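Local coordinates for adenylate kinase (PDB 3BE4), which probably catalyses reversible phosphoryl transfer between ATP and AMP, and is held here with the two-substrate mimic bis(adenosine)-5'-pentaphosphate, at residues A[64-69]-A[94-99]; A[120-125]-A[179-184]. One frame throughout, in Å; residues are numbered along the deposited sequence.

In the fold
Both contacts tie together helices of the adenylate kinase fold, and their centres lie about 18 Å apart. Contact 1 belongs to the pocket itself: V64, V69 and Q97 hold one adenine of the bound pentaphosphate, and D66 OD1 accepts from Q97 NE2 and so helps fix its amide. Contact 2 is a surface link between the start of helix 122-130 and the C-terminal part of helix 170-184, with the side chain of D122 about 12 Å from the ligand. The two contacts meet where T94 CG2 packs against Q183 OE1 at 3.9 Å. R176, earlier on the same helix 170-184, is hydrogen-bonded to the ligand.

Contact 1: residues A[64-69]-A[94-99]. With AP5 (bis(adenosine)-5'-pentaphosphate), chain C.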
ATOM      1  N   VAL A  64     -11.281   1.285   7.886  1.00 18.46           N
ATOM      2  CA  VAL A  64     -12.489   1.835   7.443  1.00 20.78           C
ATOM      3  C   VAL A  64     -13.319   0.663   6.939  1.00 19.71           C
ATOM      4  O   VAL A  64     -12.786  -0.419   6.639  1.00 21.22           O
ATOM      5  CB  VAL A  64     -12.117   2.859   6.313  1.00 22.86           C
ATOM      6  CG1 VAL A  64     -13.314   3.322   5.509  1.00 30.31           C
ATOM      7  CG2 VAL A  64     -11.345   4.031   6.960  1.00 21.90           C
ATOM      8  N   GLY A  65     -14.624   0.876   6.805  1.00 20.23           N
ATOM      9  CA  GLY A  65     -15.558  -0.172   6.306  1.00 21.14           C
ATOM     10  C   GLY A  65     -15.194  -0.867   4.974  1.00 21.82           C
ATOM     11  O   GLY A  65     -14.683  -0.183   4.023  1.00 20.52           O
ATOM     12  N   ASP A  66     -15.347  -2.176   4.869  1.00 21.16           N
ATOM     13  CA  ASP A  66     -15.057  -2.913   3.643  1.00 19.85           C
ATOM     14  C   ASP A  66     -15.750  -2.293   2.455  1.00 24.58           C
ATOM     15  O   ASP A  66     -15.166  -2.166   1.348  1.00 24.43           O
ATOM     16  CB  ASP A  66     -15.541  -4.324   3.781  1.00 22.57           C
ATOM     17  CG  ASP A  66     -14.589  -5.173   4.683  1.00 25.86           C
ATOM     18  OD1 ASP A  66     -13.340  -4.868   4.911  1.00 23.88           O
ATOM     19  OD2 ASP A  66     -15.056  -6.266   5.226  1.00 30.99           O
ATOM     20  N   GLU A  67     -16.998  -1.882   2.619  1.00 24.76           N
ATOM     21  CA  GLU A  67     -17.802  -1.417   1.520  0.50 25.56           C
ATOM     22  C   GLU A  67     -17.296  -0.068   0.987  1.00 25.50           C
ATOM     23  O   GLU A  67     -17.366   0.188  -0.206  1.00 27.18           O
ATOM     24  CB  GLU A  67     -19.302  -1.429   1.926  0.50 26.45           C
ATOM     25  CG  GLU A  67     -19.810  -0.797   3.271  0.50 29.13           C
ATOM     26  CD  GLU A  67     -18.914  -0.855   4.514  0.50 28.91           C
ATOM     27  OE1 GLU A  67     -18.595  -1.975   5.033  0.50 25.84           O
ATOM     28  OE2 GLU A  67     -18.554   0.280   4.934  0.50 26.87           O
ATOM     29  N   ILE A  68     -16.816   0.762   1.861  1.00 24.53           N
ATOM     30  CA  ILE A  68     -16.290   2.056   1.480  1.00 23.61           C
ATOM     31  C   ILE A  68     -15.020   1.827   0.587  1.00 25.45           C
ATOM     32  O   ILE A  68     -14.892   2.443  -0.503  1.00 24.40           O
ATOM     33  CB  ILE A  68     -15.892   2.826   2.747  1.00 24.66           C
ATOM     34  CG1 ILE A  68     -17.224   3.240   3.416  1.00 26.22           C
ATOM     35  CG2 ILE A  68     -15.145   4.103   2.399  1.00 22.50           C
ATOM     36  CD1 ILE A  68     -17.059   3.846   4.833  1.00 35.32           C
ATOM     37  N   VAL A  69     -14.071   1.022   1.055  1.00 21.38           N
ATOM     38  CA  VAL A  69     -12.913   0.849   0.271  0.50 21.78           C
ATOM     39  C   VAL A  69     -13.162   0.050  -0.984  1.00 22.55           C
ATOM     40  O   VAL A  69     -12.574   0.329  -2.051  1.00 22.64           O
ATOM     41  CB  VAL A  69     -11.771   0.356   1.102  0.50 22.57           C
ATOM     42  CG1 VAL A  69     -10.635   0.164   0.245  0.50 21.22           C
ATOM     43  CG2 VAL A  69     -11.509   1.361   2.252  0.50 22.63           C
ATOM     44  N   THR A  94      -8.726  -7.339   4.240  1.00 20.48           N
ATOM     45  CA  THR A  94      -9.587  -8.276   4.965  1.00 20.27           C
ATOM     46  C   THR A  94     -10.043  -9.320   3.917  1.00 23.01           C
ATOM     47  O   THR A  94      -9.989  -9.097   2.704  1.00 19.89           O
ATOM     48  CB  THR A  94     -10.872  -7.638   5.531  1.00 22.19           C
ATOM     49  OG1 THR A  94     -11.688  -7.152   4.411  1.00 21.80           O
ATOM     50  CG2 THR A  94     -10.566  -6.530   6.476  1.00 22.71           C
ATOM     51  N   ILE A  95     -10.561 -10.439   4.396  1.00 21.84           N
ATOM     52  CA  ILE A  95     -11.054 -11.463   3.542  1.00 23.95           C
ATOM     53  C   ILE A  95     -12.277 -10.943   2.741  1.00 23.72           C
ATOM     54  O   ILE A  95     -12.249 -11.217   1.544  1.00 22.40           O
ATOM     55  CB  ILE A  95     -11.410 -12.803   4.388  1.00 24.87           C
ATOM     56  CG1 ILE A  95     -10.145 -13.368   4.960  1.00 26.56           C
ATOM     57  CG2 ILE A  95     -12.053 -13.797   3.455  1.00 25.79           C
ATOM     58  CD1 ILE A  95      -9.173 -13.864   3.828  1.00 27.19           C
ATOM     59  N   PRO A  96     -13.306 -10.251   3.330  1.00 22.96           N
ATOM     60  CA  PRO A  96     -14.375  -9.667   2.472  1.00 22.71           C
ATOM     61  C   PRO A  96     -13.869  -8.749   1.379  1.00 22.04           C
ATOM     62  O   PRO A  96     -14.388  -8.768   0.278  1.00 22.77           O
ATOM     63  CB  PRO A  96     -15.359  -8.982   3.441  1.00 25.81           C
ATOM     64  CG  PRO A  96     -15.095  -9.801   4.728  1.00 26.17           C
ATOM     65  CD  PRO A  96     -13.629 -10.113   4.788  1.00 25.39           C
ATOM     66  N   GLN A  97     -12.775  -8.058   1.648  1.00 17.91           N
ATOM     67  CA  GLN A  97     -12.192  -7.213   0.493  1.00 16.03           C
ATOM     68  C   GLN A  97     -11.581  -8.065  -0.564  1.00 19.57           C
ATOM     69  O   GLN A  97     -11.672  -7.691  -1.724  1.00 19.68           O
ATOM     70  CB  GLN A  97     -11.147  -6.308   1.074  1.00 18.65           C
ATOM     71  CG  GLN A  97     -11.798  -5.219   1.928  1.00 16.33           C
ATOM     72  CD  GLN A  97     -10.745  -4.266   2.592  1.00 17.33           C
ATOM     73  OE1 GLN A  97      -9.618  -4.208   2.101  1.00 19.30           O
ATOM     74  NE2 GLN A  97     -11.096  -3.635   3.760  1.00 18.85           N
ATOM     75  N   ALA A  98     -10.894  -9.150  -0.187  1.00 20.12           N
ATOM     76  CA  ALA A  98     -10.291 -10.089  -1.183  1.00 19.09           C
ATOM     77  C   ALA A  98     -11.415 -10.719  -2.069  1.00 20.28           C
ATOM     78  O   ALA A  98     -11.264 -10.848  -3.275  1.00 20.82           O
ATOM     79  CB  ALA A  98      -9.497 -11.222  -0.494  1.00 19.58           C
ATOM     80  N   GLU A  99     -12.473 -11.138  -1.397  1.00 21.98           N
ATOM     81  CA  GLU A  99     -13.603 -11.747  -2.153  1.00 24.20           C
ATOM     82  C   GLU A  99     -14.233 -10.673  -3.061  1.00 22.84           C
ATOM     83  O   GLU A  99     -14.712 -11.013  -4.160  1.00 25.66           O
ATOM     84  CB  GLU A  99     -14.640 -12.332  -1.153  1.00 23.35           C
ATOM     85  CG  GLU A  99     -14.048 -13.454  -0.282  1.00 26.55           C
ATOM     86  CD  GLU A  99     -14.938 -13.863   0.854  1.00 32.55           C
ATOM     87  OE1 GLU A  99     -15.702 -13.002   1.420  1.00 41.25           O
ATOM     88  OE2 GLU A  99     -14.778 -15.078   1.222  1.00 38.97           O
TER
HETATM   89  PA  AP5 C 219      -2.003   3.307   4.616  1.00 15.11           P
HETATM   90  O1A AP5 C 219      -1.680   4.726   4.118  1.00 18.13           O
HETATM   91  O2A AP5 C 219      -1.900   2.183   3.697  1.00 15.16           O
HETATM   92  O3A AP5 C 219      -1.132   3.013   5.927  1.00 16.83           O
HETATM   93  PB  AP5 C 219      -0.591   1.650   6.538  1.00 16.08           P
HETATM   94  O1B AP5 C 219      -1.443   0.533   6.172  1.00 16.45           O
HETATM   95  O2B AP5 C 219      -0.263   1.939   8.009  1.00 19.85           O
HETATM   96  O3B AP5 C 219       0.843   1.522   5.671  1.00 13.84           O
HETATM   97  PG  AP5 C 219       1.927   2.614   5.380  1.00 14.71           P
HETATM   98  O1G AP5 C 219       2.280   3.265   6.673  1.00 18.39           O
HETATM   99  O2G AP5 C 219       1.425   3.423   4.255  1.00 14.71           O
HETATM  100  O3G AP5 C 219       3.065   1.601   4.958  1.00 14.83           O
HETATM  101  PD  AP5 C 219       3.874   1.297   3.574  1.00 13.66           P
HETATM  102  O1D AP5 C 219       3.277   2.113   2.509  1.00 13.80           O
HETATM  103  O2D AP5 C 219       3.951  -0.170   3.486  1.00 14.57           O
HETATM  104  O3D AP5 C 219       5.351   1.780   3.952  1.00 13.36           O
HETATM  105  PE  AP5 C 219       6.148   3.038   3.384  1.00 13.64           P
HETATM  106  O1E AP5 C 219       5.382   4.225   3.639  1.00 13.89           O
HETATM  107  O2E AP5 C 219       6.633   2.793   1.970  1.00 15.96           O
HETATM  108  O5F AP5 C 219      -3.478   3.206   5.222  1.00 14.64           O
HETATM  109  C5F AP5 C 219      -3.816   4.339   6.039  1.00 16.38           C
HETATM  110  C4F AP5 C 219      -5.052   3.817   6.883  1.00 15.09           C
HETATM  111  O4F AP5 C 219      -6.182   3.935   6.052  1.00 15.00           O
HETATM  112  C3F AP5 C 219      -5.053   2.419   7.375  1.00 17.91           C
HETATM  113  O3F AP5 C 219      -4.335   2.283   8.583  1.00 18.02           O
HETATM  114  C2F AP5 C 219      -6.575   2.286   7.586  1.00 17.65           C
HETATM  115  O2F AP5 C 219      -7.032   3.130   8.713  1.00 21.54           O
HETATM  116  C1F AP5 C 219      -7.148   2.896   6.319  1.00 15.62           C
HETATM  117  N9A AP5 C 219      -7.192   1.922   5.262  1.00 15.05           N
HETATM  118  C8A AP5 C 219      -6.350   1.973   4.117  1.00 10.84           C
HETATM  119  N7A AP5 C 219      -6.625   0.963   3.307  1.00 14.41           N
HETATM  120  C5A AP5 C 219      -7.697   0.253   3.884  1.00 16.28           C
HETATM  121  C6A AP5 C 219      -8.416  -0.840   3.440  1.00 16.56           C
HETATM  122  N6A AP5 C 219      -8.166  -1.633   2.392  1.00 15.28           N
HETATM  123  N1A AP5 C 219      -9.440  -1.252   4.328  1.00 16.27           N
HETATM  124  C2A AP5 C 219      -9.697  -0.528   5.396  1.00 16.18           C
HETATM  125  N3A AP5 C 219      -9.030   0.549   5.864  1.00 16.14           N
HETATM  126  C4A AP5 C 219      -8.011   0.999   4.996  1.00 15.62           C
HETATM  127  O5J AP5 C 219       7.452   2.948   4.255  1.00 13.78           O
HETATM  128  C5J AP5 C 219       7.407   3.311   5.721  1.00 13.71           C
HETATM  129  C4J AP5 C 219       8.795   3.919   6.017  1.00 14.30           C
HETATM  130  O4J AP5 C 219       9.902   3.015   5.842  1.00 11.67           O
HETATM  131  C3J AP5 C 219       9.038   5.208   5.227  1.00 14.21           C
HETATM  132  O3J AP5 C 219       9.719   6.134   6.047  1.00 14.53           O
HETATM  133  C2J AP5 C 219      10.005   4.646   4.232  1.00 12.96           C
HETATM  134  O2J AP5 C 219      10.893   5.649   3.761  1.00 15.46           O
HETATM  135  C1J AP5 C 219      10.891   3.676   4.882  1.00 13.73           C
HETATM  136  N9B AP5 C 219      11.406   2.557   4.154  1.00 12.49           N
HETATM  137  C8B AP5 C 219      10.805   1.908   3.077  1.00 13.75           C
HETATM  138  N7B AP5 C 219      11.586   0.868   2.731  1.00 16.98           N
HETATM  139  C5B AP5 C 219      12.680   0.847   3.562  1.00 16.20           C
HETATM  140  C6B AP5 C 219      13.732  -0.096   3.785  1.00 15.01           C
HETATM  141  N6B AP5 C 219      13.840  -1.165   2.995  1.00 18.38           N
HETATM  142  N1B AP5 C 219      14.640   0.176   4.763  1.00 15.05           N
HETATM  143  C2B AP5 C 219      14.444   1.270   5.620  1.00 14.54           C
HETATM  144  N3B AP5 C 219      13.406   2.154   5.517  1.00 13.59           N
HETATM  145  C4B AP5 C 219      12.457   1.894   4.544  1.00 13.91           C
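Q97 reads the edge of an adenine of AP5 with its carboxamide, while D66 holds that amide from the facing helix. The ligand's N6A donates to Q97 OE1 at 3.0 Å, and Q97 NE2 donates in return to N1A, also at 3.0 Å, a paired donor-acceptor match for the Watson-Crick edge of adenine. One atom further round the ring, past C2A, N3A accepts from the backbone N of V64 at 3.1 Å. The two methyls of V69 lie over one face of the base, near C6A, with CG1 3.7 Å from N6A.

The second shell centres on D66 OD1, which takes two donors. Q97 NE2 reaches it at 2.8 Å on the anti side, somewhat out of the carboxylate plane. The bond is rather bent, with an N-H...O angle of 146°. Amide and carboxylate planes stand almost perpendicular, 87° apart. T94 OG1 donates to the same oxygen at 2.9 Å, but from well above the carboxylate plane. NE2 donates to two acceptors and OE1 accepts from N6A and R93 N, which together settle the amide's flip. The other carboxylate oxygen, OD2, rests on the ring of P96, 3.3 Å from CB.

T94 has a double role. A chi1 of 63° sets OG1 between its own backbone N and carbonyl carbon, where it also accepts from Q97 N as the N-cap of helix 95-108. The Q97 chain runs extended beyond CG, carrying the amide across to the base.

The contact thus joins the N-terminal ends of helices 66-78 and 95-108, with F91 touching both V69 and Q97, helices 36-45 and 52-60 packing on V64, and helix 186-192 against I95 and A98.

Contact 2: residues A[120-125]-A[179-184]; sequences IDDSEI and VFHKQT
A single side-chain hydrogen bond joins D122 to H181, two residues whose CA atoms stand 10.1 Å apart. H181 NE2 donates to D122 OD1 over 2.8 Å, and the bond is nearly straight, with an N-H...O angle of 167°. The oxygen offers its syn lone pair and lies close to the ring plane, so the carboxylate meets the imidazole at its edge; the two flat groups are nevertheless twisted 44° against each other. D122 OD2 stays near the same nitrogen, H181 NE2, at 3.3 Å. The side chains arrive from opposite directions, and each has CG anti to its carbonyl carbon, a setting that lets the pair span the gap between the helices. The carboxylate would probably favour a protonated imidazole.

The firmer packing lies beside this pair. F180 places CD2 over the centre of one face of the H181 ring, 3.8 Å above its plane, and L177 on helix 170-184 touches both D122 and the buried I125. By contrast, the hydrogen bond itself belongs to the protein surface: H181 is exposed, and just 73 Å² is buried between 120-125 and 179-184.

D121 fixes the start of helix 122-130 as its N-cap, OD2 accepting from E124 N at 3.0 Å, while its OD1 forms a salt bridge with K203. The whole is a histidine-carboxylate hydrogen bond linking the first turn of the helix after strand 114-119, next to the central strand of the parallel sheet, to the last turns of helix 170-184, within the P-loop NTPase fold of adenylate kinases.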
ATOM      1  N   ILE A 120       8.324  -8.878   7.526  1.00 17.36           N
ATOM      2  CA  ILE A 120       9.112  -7.896   8.382  1.00 19.09           C
ATOM      3  C   ILE A 120       8.480  -7.969   9.727  1.00 19.86           C
ATOM      4  O   ILE A 120       7.270  -8.139   9.837  1.00 23.10           O
ATOM      5  CB  ILE A 120       9.098  -6.464   7.799  1.00 17.97           C
ATOM      6  CG1 ILE A 120       9.841  -5.493   8.734  1.00 17.80           C
ATOM      7  CG2 ILE A 120       7.718  -6.032   7.557  1.00 19.67           C
ATOM      8  CD1 ILE A 120      10.145  -4.119   8.050  1.00 19.85           C
ATOM      9  N   ASP A 121       9.303  -7.809  10.776  1.00 17.72           N
ATOM     10  CA  ASP A 121       8.724  -7.940  12.128  1.00 17.60           C
ATOM     11  C   ASP A 121       8.273  -6.624  12.760  1.00 19.82           C
ATOM     12  O   ASP A 121       8.621  -5.560  12.299  1.00 17.99           O
ATOM     13  CB  ASP A 121       9.837  -8.447  13.018  1.00 17.50           C
ATOM     14  CG  ASP A 121      11.101  -7.545  12.951  1.00 20.00           C
ATOM     15  OD1 ASP A 121      11.748  -7.438  11.812  1.00 26.09           O
ATOM     16  OD2 ASP A 121      11.464  -6.814  13.953  1.00 21.42           O
ATOM     17  N   ASP A 122       7.451  -6.681  13.801  1.00 18.14           N
ATOM     18  CA  ASP A 122       6.844  -5.455  14.330  1.00 17.46           C
ATOM     19  C   ASP A 122       7.845  -4.480  14.928  1.00 17.19           C
ATOM     20  O   ASP A 122       7.650  -3.264  14.820  1.00 18.24           O
ATOM     21  CB  ASP A 122       5.848  -5.769  15.504  1.00 19.02           C
ATOM     22  CG  ASP A 122       4.663  -6.579  15.077  1.00 27.48           C
ATOM     23  OD1 ASP A 122       4.477  -6.810  13.859  1.00 26.82           O
ATOM     24  OD2 ASP A 122       3.837  -6.922  15.981  1.00 30.17           O
ATOM     25  N   SER A 123       8.950  -4.995  15.521  1.00 17.20           N
ATOM     26  CA  SER A 123       9.916  -4.027  16.104  1.00 16.11           C
ATOM     27  C   SER A 123      10.575  -3.208  14.984  1.00 15.62           C
ATOM     28  O   SER A 123      10.728  -2.010  15.182  1.00 16.73           O
ATOM     29  CB  SER A 123      11.062  -4.760  16.852  1.00 22.60           C
ATOM     30  OG  SER A 123      10.473  -5.333  18.022  1.00 27.35           O
ATOM     31  N   GLU A 124      10.886  -3.831  13.883  1.00 15.60           N
ATOM     32  CA  GLU A 124      11.504  -2.997  12.815  1.00 14.67           C
ATOM     33  C   GLU A 124      10.449  -2.088  12.275  1.00 15.60           C
ATOM     34  O   GLU A 124      10.764  -0.950  11.874  1.00 15.48           O
ATOM     35  CB  GLU A 124      12.076  -3.858  11.690  1.00 15.92           C
ATOM     36  CG  GLU A 124      12.924  -2.937  10.804  1.00 15.38           C
ATOM     37  CD  GLU A 124      14.064  -3.510  10.074  1.00 25.47           C
ATOM     38  OE1 GLU A 124      14.348  -4.686  10.101  1.00 27.71           O
ATOM     39  OE2 GLU A 124      14.643  -2.637   9.378  1.00 24.49           O
ATOM     40  N   ILE A 125       9.194  -2.512  12.184  1.00 14.51           N
ATOM     41  CA  ILE A 125       8.146  -1.530  11.641  1.00 14.03           C
ATOM     42  C   ILE A 125       8.108  -0.283  12.521  1.00 13.44           C
ATOM     43  O   ILE A 125       7.854   0.748  12.044  1.00 14.61           O
ATOM     44  CB  ILE A 125       6.679  -2.224  11.733  1.00 14.09           C
ATOM     45  CG1 ILE A 125       6.716  -3.372  10.669  1.00 16.10           C
ATOM     46  CG2 ILE A 125       5.546  -1.262  11.698  1.00 17.49           C
ATOM     47  CD1 ILE A 125       6.748  -2.656   9.205  1.00 19.76           C
ATOM     48  N   VAL A 179      -4.555  -5.013  14.216  1.00 18.80           N
ATOM     49  CA  VAL A 179      -5.613  -5.385  13.206  1.00 18.60           C
ATOM     50  C   VAL A 179      -4.951  -6.047  11.980  1.00 19.48           C
ATOM     51  O   VAL A 179      -5.544  -6.943  11.326  1.00 19.66           O
ATOM     52  CB  VAL A 179      -6.535  -4.209  12.837  1.00 20.84           C
ATOM     53  CG1 VAL A 179      -7.163  -3.590  14.150  1.00 21.55           C
ATOM     54  CG2 VAL A 179      -5.717  -3.047  12.239  1.00 23.78           C
ATOM     55  N   PHE A 180      -3.723  -5.599  11.621  1.00 18.55           N
ATOM     56  CA  PHE A 180      -2.998  -6.325  10.572  1.00 18.10           C
ATOM     57  C   PHE A 180      -2.774  -7.830  10.894  1.00 18.51           C
ATOM     58  O   PHE A 180      -3.158  -8.672  10.086  1.00 18.30           O
ATOM     59  CB  PHE A 180      -1.611  -5.730  10.347  1.00 17.42           C
ATOM     60  CG  PHE A 180      -0.758  -6.622   9.482  1.00 17.33           C
ATOM     61  CD1 PHE A 180      -0.962  -6.669   8.070  1.00 16.05           C
ATOM     62  CD2 PHE A 180       0.256  -7.387  10.018  1.00 19.38           C
ATOM     63  CE1 PHE A 180      -0.226  -7.531   7.264  1.00 19.74           C
ATOM     64  CE2 PHE A 180       1.089  -8.168   9.158  1.00 20.10           C
ATOM     65  CZ  PHE A 180       0.764  -8.299   7.825  1.00 16.28           C
ATOM     66  N   HIS A 181      -2.363  -8.166  12.142  1.00 17.87           N
ATOM     67  CA  HIS A 181      -2.127  -9.585  12.442  1.00 19.84           C
ATOM     68  C   HIS A 181      -3.454 -10.356  12.515  1.00 20.70           C
ATOM     69  O   HIS A 181      -3.464 -11.512  12.051  1.00 21.77           O
ATOM     70  CB  HIS A 181      -1.329  -9.617  13.743  1.00 21.83           C
ATOM     71  CG  HIS A 181       0.116  -9.228  13.546  1.00 22.10           C
ATOM     72  ND1 HIS A 181       0.952  -9.942  12.729  1.00 27.02           N
ATOM     73  CD2 HIS A 181       0.869  -8.232  14.084  1.00 23.16           C
ATOM     74  CE1 HIS A 181       2.167  -9.422  12.763  1.00 29.84           C
ATOM     75  NE2 HIS A 181       2.146  -8.395  13.594  1.00 25.84           N
ATOM     76  N   LYS A 182      -4.512  -9.722  13.050  1.00 20.49           N
ATOM     77  CA  LYS A 182      -5.811 -10.403  13.175  1.00 23.02           C
ATOM     78  C   LYS A 182      -6.532 -10.593  11.831  1.00 24.18           C
ATOM     79  O   LYS A 182      -7.129 -11.673  11.512  1.00 24.97           O
ATOM     80  CB  LYS A 182      -6.699  -9.620  14.142  1.00 22.07           C
ATOM     81  CG  LYS A 182      -6.232  -9.830  15.583  1.00 29.30           C
ATOM     82  CD  LYS A 182      -7.072  -8.901  16.578  1.00 32.00           C
ATOM     83  CE  LYS A 182      -6.771  -9.121  18.130  1.00 37.06           C
ATOM     84  NZ  LYS A 182      -5.421  -9.607  18.493  1.00 44.62           N
ATOM     85  N   GLN A 183      -6.590  -9.547  11.011  1.00 21.36           N
ATOM     86  CA  GLN A 183      -7.487  -9.465   9.838  1.00 21.31           C
ATOM     87  C   GLN A 183      -6.794  -9.566   8.512  1.00 21.87           C
ATOM     88  O   GLN A 183      -7.407 -10.074   7.541  1.00 22.77           O
ATOM     89  CB  GLN A 183      -8.343  -8.183   9.895  1.00 23.58           C
ATOM     90  CG  GLN A 183      -9.389  -8.346  10.984  1.00 29.15           C
ATOM     91  CD  GLN A 183     -10.311  -7.191  11.133  1.00 36.87           C
ATOM     92  OE1 GLN A 183     -11.149  -6.913  10.278  1.00 38.85           O
ATOM     93  NE2 GLN A 183     -10.184  -6.507  12.252  1.00 36.87           N
ATOM     94  N   THR A 184      -5.555  -9.046   8.427  1.00 17.97           N
ATOM     95  CA  THR A 184      -4.881  -8.955   7.103  1.00 19.45           C
ATOM     96  C   THR A 184      -4.014 -10.162   6.886  1.00 20.82           C
ATOM     97  O   THR A 184      -3.994 -10.685   5.812  1.00 19.13           O
ATOM     98  CB  THR A 184      -4.057  -7.678   7.054  1.00 19.36           C
ATOM     99  OG1 THR A 184      -4.937  -6.587   7.315  1.00 17.09           O
ATOM    100  CG2 THR A 184      -3.415  -7.541   5.616  1.00 18.10           C
TER